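Local coordinates for protein 5-oxoprolinase subunit C (Escherichia coli, PDB 5DUD) that cleaves 5-oxoproline to L-glutamate in a reaction driven by the hydrolysis of ATP to ADP and inorganic phosphate, at residues M1-T12 and R142-I152. Sequence-based numbering, arbitrary orientation.
Sequences MLKIIRAGMYTT and RLLKDGDRLPI
Leu2 and Leu150 form an antiparallel hydrogen-bonded pair, Leu150 N giving Leu2 O a nearly straight bond of 3.0 Å (170° at the hydrogen), the return bond from Leu2 N to Leu150 O being weak, and Ile4 N continues the pairing to Asp148 O at 2.9 Å. Strand 149-150 is an outermost strand of an antiparallel sheet of this carboxyltransferase-family protein, with strand 2-4 lying between it and strand 60-64. A type II turn from Lys145 to Asp148 leads into it, and Gly147 N reaches back to Ile4 O. On one face, Arg149 lays its CG against Lys3 CB at 3.7 Å, while its NH1 forms a salt bridge with Glu65, just past strand 60-64. On the Leu2 and Leu150 face, Ile152 CD1 packs on Leu2 CB; Ile4 CD1 meets Leu150 CD1 at 3.9 Å. Beyond the strands the two segments meet again where Leu144 N donates to Thr11 O, and a water accepting from Thr11 N donates to Leu144 O. Asp148, the last residue of the turn, forms a salt bridge with Arg142, its OD2 met by NH1 on the syn side. Leu143 CD1 lies beside Tyr10 CD1, while its CD2 touches Thr12 CG2 and makes a CH-pi contact over the Tyr10 face, 3.9 Å from the ring centroid.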
loop_
_atom_site.group_PDB
_atom_site.type_symbol
_atom_site.label_atom_id
_atom_site.label_comp_id
_atom_site.label_asym_id
_atom_site.label_seq_id
_atom_site.Cartn_x
_atom_site.Cartn_y
_atom_site.Cartn_z
ATOM N N MET A 1 23.569 -15.931 8.711
ATOM C CA MET A 1 23.802 -17.264 8.159
ATOM C C MET A 1 23.575 -17.337 6.626
ATOM O O MET A 1 23.874 -18.381 6.043
ATOM C CB MET A 1 22.942 -18.323 8.876
ATOM C CG MET A 1 23.411 -18.647 10.285
ATOM S SD MET A 1 24.974 -19.563 10.349
ATOM C CE MET A 1 25.218 -19.648 12.112
ATOM N N LEU A 2 23.082 -16.254 5.967
ATOM C CA LEU A 2 22.906 -16.242 4.506
ATOM C C LEU A 2 23.633 -15.029 3.942
ATOM O O LEU A 2 23.093 -13.927 3.991
ATOM C CB LEU A 2 21.414 -16.228 4.113
ATOM C CG LEU A 2 21.086 -16.090 2.614
ATOM C CD1 LEU A 2 21.747 -17.186 1.811
ATOM C CD2 LEU A 2 19.588 -16.103 2.388
ATOM N N LYS A 3 24.864 -15.230 3.436
ATOM C CA LYS A 3 25.700 -14.161 2.884
ATOM C C LYS A 3 25.314 -13.862 1.442
ATOM O O LYS A 3 25.077 -14.789 0.667
ATOM C CB LYS A 3 27.185 -14.557 2.981
ATOM C CG LYS A 3 28.196 -13.491 2.560
ATOM C CD LYS A 3 29.596 -14.088 2.495
ATOM C CE LYS A 3 30.652 -13.074 2.132
ATOM N NZ LYS A 3 31.858 -13.725 1.555
ATOM N N ILE A 4 25.268 -12.563 1.088
ATOM C CA ILE A 4 24.917 -12.088 -0.251
ATOM C C ILE A 4 26.163 -11.514 -0.938
ATOM O O ILE A 4 26.866 -10.692 -0.350
ATOM C CB ILE A 4 23.774 -11.044 -0.150
ATOM C CG1 ILE A 4 22.429 -11.733 0.217
ATOM C CG2 ILE A 4 23.639 -10.195 -1.431
ATOM C CD1 ILE A 4 21.893 -11.386 1.602
ATOM N N ILE A 5 26.391 -11.922 -2.203
ATOM C CA ILE A 5 27.510 -11.482 -3.035
ATOM C C ILE A 5 26.954 -10.402 -3.972
ATOM O O ILE A 5 27.161 -9.232 -3.689
ATOM C CB ILE A 5 28.150 -12.714 -3.744
ATOM C CG1 ILE A 5 28.965 -13.566 -2.723
ATOM C CG2 ILE A 5 29.030 -12.304 -4.944
ATOM C CD1 ILE A 5 28.199 -14.720 -2.049
ATOM N N ARG A 6 26.190 -10.772 -5.008
ATOM C CA ARG A 6 25.529 -9.794 -5.881
ATOM C C ARG A 6 24.072 -9.760 -5.439
ATOM O O ARG A 6 23.421 -10.801 -5.397
ATOM C CB ARG A 6 25.698 -10.102 -7.385
ATOM C CG ARG A 6 25.293 -11.496 -7.840
ATOM C CD ARG A 6 25.143 -11.622 -9.334
ATOM N NE ARG A 6 24.758 -12.981 -9.722
ATOM C CZ ARG A 6 24.593 -13.398 -10.976
ATOM N NH1 ARG A 6 24.766 -12.561 -11.995
ATOM N NH2 ARG A 6 24.252 -14.658 -11.222
ATOM N N ALA A 7 23.580 -8.589 -5.004
ATOM C CA ALA A 7 22.191 -8.466 -4.549
ATOM C C ALA A 7 21.231 -8.251 -5.738
ATOM O O ALA A 7 20.107 -8.726 -5.683
ATOM C CB ALA A 7 22.049 -7.337 -3.532
ATOM N N GLY A 8 21.660 -7.525 -6.770
ATOM C CA GLY A 8 20.859 -7.259 -7.967
ATOM C C GLY A 8 20.361 -5.829 -8.009
ATOM O O GLY A 8 21.007 -4.939 -7.452
ATOM N N MET A 9 19.199 -5.590 -8.643
ATOM C CA MET A 9 18.678 -4.220 -8.794
ATOM C C MET A 9 17.564 -3.846 -7.793
ATOM O O MET A 9 17.597 -2.718 -7.314
ATOM C CB MET A 9 18.212 -3.935 -10.238
ATOM C CG MET A 9 17.129 -4.858 -10.788
ATOM S SD MET A 9 16.542 -4.332 -12.417
ATOM C CE MET A 9 15.675 -2.820 -11.979
ATOM N N TYR A 10 16.593 -4.729 -7.497
ATOM C CA TYR A 10 15.508 -4.429 -6.555
ATOM C C TYR A 10 15.200 -5.692 -5.744
ATOM O O TYR A 10 14.199 -6.372 -5.985
ATOM C CB TYR A 10 14.268 -3.909 -7.335
ATOM C CG TYR A 10 13.637 -2.662 -6.763
ATOM C CD1 TYR A 10 14.147 -1.403 -7.056
ATOM C CD2 TYR A 10 12.459 -2.729 -6.026
ATOM C CE1 TYR A 10 13.535 -0.245 -6.581
ATOM C CE2 TYR A 10 11.838 -1.580 -5.547
ATOM C CZ TYR A 10 12.381 -0.337 -5.823
ATOM O OH TYR A 10 11.754 0.794 -5.351
ATOM N N THR A 11 16.092 -6.020 -4.794
ATOM C CA THR A 11 15.941 -7.200 -3.934
ATOM C C THR A 11 15.599 -6.741 -2.517
ATOM O O THR A 11 16.273 -5.856 -1.992
ATOM C CB THR A 11 17.211 -8.055 -3.977
ATOM O OG1 THR A 11 17.563 -8.269 -5.343
ATOM C CG2 THR A 11 17.036 -9.407 -3.287
ATOM N N THR A 12 14.549 -7.338 -1.901
ATOM C CA THR A 12 14.070 -6.994 -0.553
ATOM C C THR A 12 13.536 -8.212 0.194
ATOM O O THR A 12 13.166 -9.202 -0.433
ATOM C CB THR A 12 12.934 -5.944 -0.629
ATOM O OG1 THR A 12 11.842 -6.465 -1.399
ATOM C CG2 THR A 12 13.395 -4.628 -1.184
ATOM N N ARG A 142 15.611 -0.915 3.366
ATOM C CA ARG A 142 16.304 -0.575 2.122
ATOM C C ARG A 142 16.531 -1.814 1.252
ATOM O O ARG A 142 16.309 -2.937 1.703
ATOM C CB ARG A 142 17.656 0.103 2.437
ATOM C CG ARG A 142 18.543 -0.665 3.423
ATOM C CD ARG A 142 20.000 -0.236 3.317
ATOM N NE ARG A 142 20.864 -1.003 4.217
ATOM C CZ ARG A 142 21.344 -2.220 3.971
ATOM N NH1 ARG A 142 21.036 -2.855 2.842
ATOM N NH2 ARG A 142 22.119 -2.824 4.863
ATOM N N LEU A 143 16.980 -1.605 0.006
ATOM C CA LEU A 143 17.281 -2.705 -0.915
ATOM C C LEU A 143 18.533 -3.438 -0.465
ATOM O O LEU A 143 19.461 -2.803 0.034
ATOM C CB LEU A 143 17.498 -2.182 -2.343
ATOM C CG LEU A 143 16.312 -1.497 -3.023
ATOM C CD1 LEU A 143 16.745 -0.836 -4.318
ATOM C CD2 LEU A 143 15.174 -2.472 -3.262
ATOM N N LEU A 144 18.581 -4.762 -0.648
ATOM C CA LEU A 144 19.775 -5.512 -0.275
ATOM C C LEU A 144 20.915 -5.094 -1.196
ATOM O O LEU A 144 20.665 -4.785 -2.364
ATOM C CB LEU A 144 19.525 -7.025 -0.342
ATOM C CG LEU A 144 18.483 -7.592 0.632
ATOM C CD1 LEU A 144 18.402 -9.097 0.517
ATOM C CD2 LEU A 144 18.796 -7.215 2.078
ATOM N N LYS A 145 22.144 -4.991 -0.653
ATOM C CA LYS A 145 23.338 -4.604 -1.416
ATOM C C LYS A 145 24.401 -5.712 -1.295
ATOM O O LYS A 145 24.162 -6.726 -0.635
ATOM C CB LYS A 145 23.885 -3.227 -0.962
ATOM C CG LYS A 145 24.110 -3.025 0.521
ATOM C CD LYS A 145 25.003 -1.790 0.781
ATOM C CE LYS A 145 24.766 -1.171 2.136
ATOM N NZ LYS A 145 25.863 -1.087 3.137
ATOM N N ASP A 146 25.553 -5.540 -1.969
ATOM C CA ASP A 146 26.641 -6.529 -1.965
ATOM C C ASP A 146 27.357 -6.561 -0.610
ATOM O O ASP A 146 27.636 -5.506 -0.040
ATOM C CB ASP A 146 27.662 -6.206 -3.072
ATOM C CG ASP A 146 27.105 -6.238 -4.485
ATOM O OD1 ASP A 146 25.942 -5.819 -4.674
ATOM O OD2 ASP A 146 27.831 -6.685 -5.398
ATOM N N GLY A 147 27.624 -7.760 -0.100
ATOM C CA GLY A 147 28.322 -7.945 1.168
ATOM C C GLY A 147 27.473 -8.150 2.412
ATOM O O GLY A 147 28.024 -8.537 3.444
ATOM N N ASP A 148 26.144 -7.890 2.362
ATOM C CA ASP A 148 25.266 -8.058 3.538
ATOM C C ASP A 148 24.997 -9.536 3.855
ATOM O O ASP A 148 25.125 -10.386 2.972
ATOM C CB ASP A 148 23.911 -7.352 3.326
ATOM C CG ASP A 148 23.972 -5.844 3.184
ATOM O OD1 ASP A 148 24.932 -5.235 3.705
ATOM O OD2 ASP A 148 23.025 -5.267 2.604
ATOM N N ARG A 149 24.623 -9.822 5.126
ATOM C CA ARG A 149 24.256 -11.160 5.614
ATOM C C ARG A 149 22.906 -11.095 6.330
ATOM O O ARG A 149 22.674 -10.196 7.136
ATOM C CB ARG A 149 25.329 -11.749 6.549
ATOM C CG ARG A 149 26.545 -12.295 5.798
ATOM C CD ARG A 149 27.865 -12.069 6.508
ATOM N NE ARG A 149 27.853 -12.567 7.893
ATOM C CZ ARG A 149 28.547 -13.603 8.372
ATOM N NH1 ARG A 149 29.357 -14.302 7.578
ATOM N NH2 ARG A 149 28.443 -13.944 9.651
ATOM N N LEU A 150 22.019 -12.043 6.024
ATOM C CA LEU A 150 20.684 -12.109 6.601
ATOM C C LEU A 150 20.628 -13.331 7.521
ATOM O O LEU A 150 20.893 -14.437 7.059
ATOM C CB LEU A 150 19.629 -12.161 5.483
ATOM C CG LEU A 150 19.089 -10.794 5.038
ATOM C CD1 LEU A 150 20.211 -9.805 4.737
ATOM C CD2 LEU A 150 18.227 -10.932 3.831
ATOM N N PRO A 151 20.330 -13.175 8.832
ATOM C CA PRO A 151 20.341 -14.346 9.735
ATOM C C PRO A 151 19.113 -15.271 9.638
ATOM O O PRO A 151 17.982 -14.836 9.823
ATOM C CB PRO A 151 20.424 -13.716 11.133
ATOM C CG PRO A 151 20.595 -12.233 10.926
ATOM C CD PRO A 151 20.036 -11.941 9.586
ATOM N N ILE A 152 19.355 -16.564 9.426
ATOM C CA ILE A 152 18.285 -17.547 9.284
ATOM C C ILE A 152 17.770 -17.969 10.663
ATOM O O ILE A 152 18.532 -17.986 11.628
ATOM C CB ILE A 152 18.806 -18.758 8.453
ATOM C CG1 ILE A 152 19.404 -18.299 7.089
ATOM C CG2 ILE A 152 17.720 -19.813 8.248
ATOM C CD1 ILE A 152 18.618 -17.218 6.353
HETATM O O HOH W 1 18.564 -4.784 -4.856
#